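Local coordinates for 2,3,4,5-tetrahydropyridine-2,6-dicarboxylate N-succinyltransferase (Campylobacter jejuni, PDB 2RIJ), which probably transfers the succinyl group of succinyl-CoA to tetrahydrodipicolinate, the first step of the succinylase route in lysine biosynthesis, at residues A185-M188 with R189-S193. Sequence-based numbering, arbitrary orientation.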
loop_
_atom_site.group_PDB
_atom_site.type_symbol
_atom_site.label_atom_id
_atom_site.label_comp_id
_atom_site.label_asym_id
_atom_site.label_seq_id
_atom_site.Cartn_x
_atom_site.Cartn_y
_atom_site.Cartn_z
ATOM N N ALA A 185 -1.321 0.657 -61.779
ATOM C CA ALA A 185 -1.485 0.711 -63.248
ATOM C C ALA A 185 -1.573 -0.681 -63.913
ATOM O O ALA A 185 -2.218 -0.841 -64.950
ATOM C CB ALA A 185 -0.354 1.524 -63.896
ATOM N N ASN A 186 -0.933 -1.675 -63.319
ATOM C CA ASN A 186 -0.845 -3.008 -63.876
ATOM C C ASN A 186 -1.609 -4.080 -63.122
ATOM O O ASN A 186 -1.540 -5.243 -63.471
ATOM C CB ASN A 186 0.621 -3.361 -63.969
ATOM C CG ASN A 186 1.332 -2.497 -64.994
ATOM O OD1 ASN A 186 1.211 -2.764 -66.169
ATOM N ND2 ASN A 186 1.991 -1.423 -64.570
ATOM N N GLU A 187 -2.385 -3.679 -62.117
ATOM C CA GLU A 187 -3.042 -4.633 -61.257
ATOM C C GLU A 187 -3.967 -5.600 -62.006
ATOM O O GLU A 187 -3.973 -6.793 -61.712
ATOM C CB GLU A 187 -3.825 -3.927 -60.139
ATOM C CG GLU A 187 -4.391 -4.908 -59.087
ATOM C CD GLU A 187 -5.344 -4.256 -58.081
ATOM O OE1 GLU A 187 -5.502 -3.026 -58.141
ATOM O OE2 GLU A 187 -5.951 -5.003 -57.268
HETATM N N MSE A 188 -4.828 -5.082 -62.886
HETATM C CA MSE A 188 -5.775 -5.953 -63.593
HETATM C C MSE A 188 -5.041 -6.988 -64.422
HETATM O O MSE A 188 -5.300 -8.166 -64.323
HETATM C CB MSE A 188 -6.651 -5.144 -64.533
HETATM C CG MSE A 188 -7.574 -4.249 -63.838
HETATM SE SE MSE A 188 -8.811 -3.467 -65.103
HETATM C CE MSE A 188 -9.780 -2.426 -63.833
ATOM N N ARG A 189 -4.089 -6.509 -65.209
ATOM C CA ARG A 189 -3.303 -7.350 -66.079
ATOM C C ARG A 189 -2.547 -8.393 -65.262
ATOM O O ARG A 189 -2.588 -9.574 -65.585
ATOM C CB ARG A 189 -2.358 -6.469 -66.903
ATOM C CG ARG A 189 -1.341 -7.203 -67.709
ATOM C CD ARG A 189 -0.439 -6.227 -68.486
ATOM N NE ARG A 189 0.598 -5.544 -67.701
ATOM C CZ ARG A 189 1.680 -6.147 -67.199
ATOM N NH1 ARG A 189 1.862 -7.460 -67.357
ATOM N NH2 ARG A 189 2.587 -5.445 -66.519
ATOM N N LEU A 190 -1.871 -7.970 -64.199
ATOM C CA LEU A 190 -1.058 -8.878 -63.408
ATOM C C LEU A 190 -1.894 -9.911 -62.626
ATOM O O LEU A 190 -1.591 -11.116 -62.609
ATOM C CB LEU A 190 -0.135 -8.080 -62.464
ATOM C CG LEU A 190 1.013 -7.259 -63.093
ATOM C CD1 LEU A 190 1.756 -6.426 -62.074
ATOM C CD2 LEU A 190 1.998 -8.169 -63.795
ATOM N N LYS A 191 -2.955 -9.475 -61.973
ATOM C CA LYS A 191 -3.776 -10.435 -61.240
ATOM C C LYS A 191 -4.515 -11.407 -62.164
ATOM O O LYS A 191 -4.645 -12.566 -61.850
ATOM C CB LYS A 191 -4.780 -9.757 -60.344
ATOM C CG LYS A 191 -4.162 -9.071 -59.159
ATOM C CD LYS A 191 -5.217 -8.599 -58.232
ATOM C CE LYS A 191 -4.681 -8.275 -56.861
ATOM N NZ LYS A 191 -5.746 -7.623 -56.061
HETATM N N MSE A 192 -5.035 -10.930 -63.280
HETATM C CA MSE A 192 -5.857 -11.807 -64.155
HETATM C C MSE A 192 -4.981 -12.797 -64.901
HETATM O O MSE A 192 -5.407 -13.914 -65.174
HETATM C CB MSE A 192 -6.679 -10.984 -65.143
HETATM C CG MSE A 192 -7.762 -10.170 -64.484
HETATM SE SE MSE A 192 -9.046 -11.210 -63.331
HETATM C CE MSE A 192 -8.356 -10.849 -61.520
ATOM N N SER A 193 -3.763 -12.370 -65.200
ATOM C CA SER A 193 -2.761 -13.221 -65.858
ATOM C C SER A 193 -2.002 -14.063 -64.855
ATOM O O SER A 193 -1.127 -14.800 -65.231
ATOM C CB SER A 193 -1.784 -12.370 -66.668
ATOM O OG SER A 193 -0.885 -11.718 -65.839
HETATM O O HOH W 1 -3.655 -3.581 -65.696
#
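Glu187 and Lys191, one helical turn apart, run alongside each other and end in an i to i+4 salt bridge, with OE2 of Glu187 2.9 Å from NZ of Lys191. The ammonium meets the carboxylate on the anti lone pair of OE2. Glu187 sets CG opposite its backbone N (chi1 -173°) and stays extended, as Lys191 does, which brings their methylenes together: CG of Glu187 lies 3.9 Å from CD of Lys191. This side is the tightly packed one: Lys191 is buried, and its NZ shares its protons among Glu187 and, on the second subunit, the His211 and Phe48 carbonyls and the Tyr146 hydroxyl.

On the other flank, Asn186 and Arg189, an i to i+3 pair, are both partly exposed. Arg189 bends at chi3 (77°), which lays the guanidinium edge beside Asn186, whose OD1 accepts from NH2 at 3.0 Å and from NE at 3.2 Å. Both nitrogens approach from one face of the amide, whose plane stands 75° from the guanidinium; ND2 bonds to the Tyr182 carbonyl, engaging the amide's other end. One backbone bond is opened here: Ala185 O stands 6.0 Å from Arg189 N, and a water bridges them.

Helix 180-192 ends as Ser193 OG and N both bond to Arg189 O. The selenomethionines Met188 and Met192 pack on Leu50 of the second subunit and on Leu111, in helix 107-117 of that subunit, while Leu190 touches Pro197 in its own chain's loop leading to strand 201-203.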